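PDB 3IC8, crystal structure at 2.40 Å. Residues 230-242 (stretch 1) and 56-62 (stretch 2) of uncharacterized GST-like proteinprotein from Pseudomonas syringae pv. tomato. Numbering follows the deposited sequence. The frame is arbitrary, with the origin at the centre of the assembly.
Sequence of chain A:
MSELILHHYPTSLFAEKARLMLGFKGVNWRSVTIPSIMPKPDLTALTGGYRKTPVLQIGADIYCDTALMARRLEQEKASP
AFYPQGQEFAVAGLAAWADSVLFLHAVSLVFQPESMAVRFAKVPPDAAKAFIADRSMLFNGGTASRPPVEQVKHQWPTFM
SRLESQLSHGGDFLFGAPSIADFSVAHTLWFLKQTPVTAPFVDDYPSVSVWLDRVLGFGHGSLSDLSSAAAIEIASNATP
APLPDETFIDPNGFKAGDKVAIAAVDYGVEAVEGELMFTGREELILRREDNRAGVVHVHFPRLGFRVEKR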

ATOM      1  N   ALA A 230     -17.336  22.164 -26.428  1.00 24.75           N
ATOM      2  CA  ALA A 230     -16.710  23.204 -25.648  1.00 25.13           C
ATOM      3  C   ALA A 230     -15.268  23.348 -26.048  1.00 25.17           C
ATOM      4  O   ALA A 230     -14.716  24.403 -26.042  1.00 25.96           O
ATOM      5  CB  ALA A 230     -16.837  22.919 -24.215  1.00 24.56           C
ATOM      6  N   ALA A 231     -14.661  22.238 -26.368  1.00 25.72           N
ATOM      7  CA  ALA A 231     -13.298  22.197 -26.807  1.00 25.42           C
ATOM      8  C   ALA A 231     -13.090  22.889 -28.128  1.00 25.58           C
ATOM      9  O   ALA A 231     -12.117  23.546 -28.324  1.00 25.72           O
ATOM     10  CB  ALA A 231     -12.846  20.802 -26.867  1.00 25.19           C
ATOM     11  N   ILE A 232     -14.005  22.725 -29.049  1.00 25.54           N
ATOM     12  CA  ILE A 232     -13.903  23.459 -30.271  1.00 25.82           C
ATOM     13  C   ILE A 232     -13.991  24.953 -30.011  1.00 26.63           C
ATOM     14  O   ILE A 232     -13.251  25.718 -30.561  1.00 26.55           O
ATOM     15  CB  ILE A 232     -14.986  23.060 -31.222  1.00 25.71           C
ATOM     16  CG1 ILE A 232     -14.709  21.670 -31.729  1.00 26.32           C
ATOM     17  CG2 ILE A 232     -15.009  23.963 -32.368  1.00 24.61           C
ATOM     18  CD1 ILE A 232     -15.791  21.085 -32.473  1.00 25.42           C
ATOM     19  N   GLU A 233     -14.881  25.370 -29.140  1.00 26.89           N
ATOM     20  CA  GLU A 233     -15.015  26.779 -28.872  1.00 28.20           C
ATOM     21  C   GLU A 233     -13.762  27.347 -28.286  1.00 28.48           C
ATOM     22  O   GLU A 233     -13.387  28.451 -28.584  1.00 28.58           O
ATOM     23  CB  GLU A 233     -16.181  27.076 -27.953  1.00 28.55           C
ATOM     24  CG  GLU A 233     -17.520  26.756 -28.526  1.00 30.75           C
ATOM     25  CD  GLU A 233     -17.853  27.510 -29.782  1.00 33.74           C
ATOM     26  OE1 GLU A 233     -17.863  28.743 -29.758  1.00 36.56           O
ATOM     27  OE2 GLU A 233     -18.142  26.867 -30.791  1.00 33.66           O
ATOM     28  N   ILE A 234     -13.110  26.580 -27.443  1.00 28.65           N
ATOM     29  CA  ILE A 234     -11.931  27.062 -26.800  1.00 28.47           C
ATOM     30  C   ILE A 234     -10.895  27.343 -27.835  1.00 28.87           C
ATOM     31  O   ILE A 234     -10.182  28.296 -27.736  1.00 29.38           O
ATOM     32  CB  ILE A 234     -11.401  26.080 -25.784  1.00 28.84           C
ATOM     33  CG1 ILE A 234     -12.115  26.278 -24.467  1.00 27.05           C
ATOM     34  CG2 ILE A 234      -9.922  26.253 -25.603  1.00 26.19           C
ATOM     35  CD1 ILE A 234     -12.179  25.077 -23.659  1.00 25.46           C
ATOM     36  N   ALA A 235     -10.810  26.493 -28.830  1.00 28.95           N
ATOM     37  CA  ALA A 235      -9.877  26.696 -29.904  1.00 29.06           C
ATOM     38  C   ALA A 235     -10.205  27.931 -30.681  1.00 29.57           C
ATOM     39  O   ALA A 235      -9.345  28.653 -31.055  1.00 29.94           O
ATOM     40  CB  ALA A 235      -9.881  25.529 -30.804  1.00 28.63           C
ATOM     41  N   SER A 236     -11.472  28.134 -30.962  1.00 30.18           N
ATOM     42  CA  SER A 236     -11.917  29.255 -31.758  1.00 30.81           C
ATOM     43  C   SER A 236     -11.643  30.601 -31.126  1.00 30.89           C
ATOM     44  O   SER A 236     -11.207  31.518 -31.780  1.00 30.88           O
ATOM     45  CB  SER A 236     -13.408  29.121 -31.973  1.00 30.70           C
ATOM     46  OG  SER A 236     -13.778  29.601 -33.227  1.00 32.98           O
ATOM     47  N   ASN A 237     -11.957  30.700 -29.850  1.00 30.87           N
ATOM     48  CA  ASN A 237     -11.650  31.847 -29.022  1.00 30.72           C
ATOM     49  C   ASN A 237     -10.193  32.092 -28.770  1.00 30.53           C
ATOM     50  O   ASN A 237      -9.786  33.208 -28.578  1.00 30.83           O
ATOM     51  CB  ASN A 237     -12.435  31.829 -27.728  1.00 30.45           C
ATOM     52  CG  ASN A 237     -13.888  31.934 -27.956  1.00 30.68           C
ATOM     53  OD1 ASN A 237     -14.318  32.482 -28.946  1.00 33.42           O
ATOM     54  ND2 ASN A 237     -14.660  31.385 -27.064  1.00 30.08           N
ATOM     55  N   ALA A 238      -9.420  31.031 -28.743  1.00 30.12           N
ATOM     56  CA  ALA A 238      -8.001  31.131 -28.536  1.00 30.10           C
ATOM     57  C   ALA A 238      -7.253  31.473 -29.799  1.00 30.04           C
ATOM     58  O   ALA A 238      -7.787  31.373 -30.871  1.00 30.49           O
ATOM     59  CB  ALA A 238      -7.487  29.869 -27.964  1.00 29.97           C
ATOM     60  N   THR A 239      -6.003  31.867 -29.657  1.00 29.59           N
ATOM     61  CA  THR A 239      -5.129  32.018 -30.796  1.00 29.20           C
ATOM     62  C   THR A 239      -3.843  31.238 -30.584  1.00 29.41           C
ATOM     63  O   THR A 239      -3.340  31.135 -29.497  1.00 29.54           O
ATOM     64  CB  THR A 239      -4.859  33.502 -31.193  1.00 29.19           C
ATOM     65  OG1 THR A 239      -3.741  34.003 -30.482  1.00 28.66           O
ATOM     66  CG2 THR A 239      -6.026  34.356 -30.890  1.00 28.03           C
ATOM     67  N   PRO A 240      -3.325  30.684 -31.657  1.00 29.42           N
ATOM     68  CA  PRO A 240      -2.208  29.769 -31.578  1.00 29.20           C
ATOM     69  C   PRO A 240      -0.975  30.414 -31.039  1.00 28.95           C
ATOM     70  O   PRO A 240      -0.710  31.555 -31.297  1.00 29.10           O
ATOM     71  CB  PRO A 240      -1.985  29.399 -33.023  1.00 29.25           C
ATOM     72  CG  PRO A 240      -3.217  29.604 -33.653  1.00 29.37           C
ATOM     73  CD  PRO A 240      -3.865  30.736 -33.011  1.00 29.30           C
ATOM     74  N   ALA A 241      -0.212  29.643 -30.301  1.00 28.56           N
ATOM     75  CA  ALA A 241       0.955  30.121 -29.623  1.00 28.53           C
ATOM     76  C   ALA A 241       2.016  30.528 -30.601  1.00 28.50           C
ATOM     77  O   ALA A 241       2.038  30.107 -31.726  1.00 27.96           O
ATOM     78  CB  ALA A 241       1.475  29.080 -28.733  1.00 28.12           C
ATOM     79  N   PRO A 242       2.888  31.396 -30.152  1.00 28.95           N
ATOM     80  CA  PRO A 242       3.961  31.869 -31.001  1.00 29.12           C
ATOM     81  C   PRO A 242       4.839  30.698 -31.322  1.00 29.20           C
ATOM     82  O   PRO A 242       5.009  29.852 -30.482  1.00 29.83           O
ATOM     83  CB  PRO A 242       4.693  32.852 -30.101  1.00 28.94           C
ATOM     84  CG  PRO A 242       4.335  32.487 -28.762  1.00 29.15           C
ATOM     85  CD  PRO A 242       2.954  32.003 -28.823  1.00 28.96           C
TER
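Stretch 2, residues 56-62: LQIGADI

How do the two backbones run past each other? Stretch 1 is the last part of a helix, through Asn237, followed by an extended tail; Ala238 is the first residue to leave helical phi/psi. Stretch 2 is a beta hairpin: strand 56-58, a type II' turn from Ile58 to Asp61, and a second strand that starts at Asp61. The turn is closed by Ile58 N to Asp61 O and Asp61 N to Ile58 O, both 3.0 Å. The helix and the first strand approach to 9.6 Å between axes, their N-to-C directions 45° apart. It is the turn that comes closest, with Ala235 CA 4.3 Å from Ala60 CA.

What lets the turn come so near the helix? Small residues meet there. Gly59, at phi/psi 62/-120, has a positive phi, which by itself favours glycine, and a CB in its place would lie only 3.4 Å from Ala238 CB. Without one, Gly59 CA rests 3.8 Å from Ala238 CB and 4.1 Å from Ile234 CG2. The carbonyl of Gly59 faces the helix, and Gly59 O accepts a CA-H...O contact from Ala235 CA at 3.4 Å.

How is the first strand tied to the helix? Gln57 points toward it, with chi1 and chi2 both t, so that the extended side chain carries its amide to the helix backbone. Gln57 NE2 donates hydrogen bonds to Ala231 O at 3.1 Å and, within its own stretch, to Gly59 O at 3.0 Å. Ala231 O thus receives a second donor besides Ala235 N, which lies 3.3 Å away in the helix. Ala235 CB packs 3.7 Å from Gln57 NE2, while Gln57 OE1 is satisfied elsewhere in the structure.

Where does Ala60 fit? It points toward stretch 1 and has more area covered by the opposing stretch than any other residue here, at 70 Å². Ala60 CB sits where the helix gives way to the tail, 3.6 Å from Ala235 O, 4.4 Å from Ala238 CB and 3.9 Å from Pro240 CG, so one methyl touches both the last helical turn and the proline ring.

What holds the tail beyond the helix? Asp61 has a CA-to-CB bond directed sideways, but the end of its side chain comes nearer, and Asp61 OD2 accepts a hydrogen bond from Ala241 N at 3.0 Å. Ala241 CB lies 3.4 Å from Asp61 OD2, and Pro240 CA 3.7 Å from it, so the carboxylate fits closely against the tail.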

ATOM      1  N   LEU A  56      -3.542  15.922 -27.504  1.00 20.76           N
ATOM      2  CA  LEU A  56      -3.433  17.007 -26.553  1.00 21.71           C
ATOM      3  C   LEU A  56      -3.794  18.378 -27.119  1.00 21.91           C
ATOM      4  O   LEU A  56      -3.236  18.824 -28.078  1.00 21.19           O
ATOM      5  CB  LEU A  56      -2.031  17.041 -26.001  1.00 21.74           C
ATOM      6  CG  LEU A  56      -1.718  17.600 -24.628  1.00 22.81           C
ATOM      7  CD1 LEU A  56      -0.565  18.499 -24.689  1.00 20.10           C
ATOM      8  CD2 LEU A  56      -2.857  18.275 -24.009  1.00 22.06           C
ATOM      9  N   GLN A  57      -4.756  19.035 -26.498  1.00 22.43           N
ATOM     10  CA  GLN A  57      -5.135  20.360 -26.916  1.00 22.79           C
ATOM     11  C   GLN A  57      -4.822  21.393 -25.870  1.00 23.49           C
ATOM     12  O   GLN A  57      -5.202  21.260 -24.739  1.00 24.03           O
ATOM     13  CB  GLN A  57      -6.618  20.420 -27.240  1.00 22.37           C
ATOM     14  CG  GLN A  57      -7.133  21.793 -27.468  1.00 21.01           C
ATOM     15  CD  GLN A  57      -8.613  21.846 -27.717  1.00 23.73           C
ATOM     16  OE1 GLN A  57      -9.321  20.916 -27.451  1.00 22.77           O
ATOM     17  NE2 GLN A  57      -9.072  22.939 -28.242  1.00 22.41           N
ATOM     18  N   ILE A  58      -4.122  22.429 -26.286  1.00 23.78           N
ATOM     19  CA  ILE A  58      -4.000  23.641 -25.531  1.00 23.83           C
ATOM     20  C   ILE A  58      -4.383  24.813 -26.409  1.00 24.07           C
ATOM     21  O   ILE A  58      -3.650  25.201 -27.275  1.00 24.65           O
ATOM     22  CB  ILE A  58      -2.589  23.786 -25.061  1.00 23.62           C
ATOM     23  CG1 ILE A  58      -2.246  22.601 -24.197  1.00 23.10           C
ATOM     24  CG2 ILE A  58      -2.438  24.994 -24.271  1.00 23.96           C
ATOM     25  CD1 ILE A  58      -0.850  22.365 -24.061  1.00 20.36           C
ATOM     26  N   GLY A  59      -5.562  25.363 -26.177  1.00 24.06           N
ATOM     27  CA  GLY A  59      -6.085  26.412 -27.014  1.00 23.48           C
ATOM     28  C   GLY A  59      -6.317  26.020 -28.445  1.00 23.18           C
ATOM     29  O   GLY A  59      -7.058  25.140 -28.744  1.00 22.57           O
ATOM     30  N   ALA A  60      -5.644  26.716 -29.328  1.00 23.20           N
ATOM     31  CA  ALA A  60      -5.697  26.456 -30.738  1.00 23.66           C
ATOM     32  C   ALA A  60      -4.461  25.713 -31.190  1.00 23.62           C
ATOM     33  O   ALA A  60      -4.146  25.721 -32.336  1.00 23.87           O
ATOM     34  CB  ALA A  60      -5.873  27.722 -31.504  1.00 23.23           C
ATOM     35  N   ASP A  61      -3.767  25.077 -30.267  1.00 24.15           N
ATOM     36  CA  ASP A  61      -2.656  24.214 -30.599  1.00 24.76           C
ATOM     37  C   ASP A  61      -3.016  22.779 -30.299  1.00 25.06           C
ATOM     38  O   ASP A  61      -3.433  22.450 -29.222  1.00 25.47           O
ATOM     39  CB  ASP A  61      -1.405  24.597 -29.829  1.00 24.67           C
ATOM     40  CG  ASP A  61      -0.809  25.883 -30.293  1.00 25.78           C
ATOM     41  OD1 ASP A  61      -0.181  25.911 -31.336  1.00 25.09           O
ATOM     42  OD2 ASP A  61      -0.952  26.869 -29.594  1.00 25.57           O
ATOM     43  N   ILE A  62      -2.859  21.937 -31.297  1.00 24.96           N
ATOM     44  CA  ILE A  62      -3.213  20.560 -31.208  1.00 24.89           C
ATOM     45  C   ILE A  62      -1.969  19.731 -31.344  1.00 25.15           C
ATOM     46  O   ILE A  62      -1.220  19.912 -32.253  1.00 25.44           O
ATOM     47  CB  ILE A  62      -4.227  20.220 -32.283  1.00 25.25           C
ATOM     48  CG1 ILE A  62      -5.591  20.706 -31.847  1.00 26.32           C
ATOM     49  CG2 ILE A  62      -4.354  18.764 -32.456  1.00 23.85           C
ATOM     50  CD1 ILE A  62      -5.958  21.989 -32.377  1.00 27.93           C
TER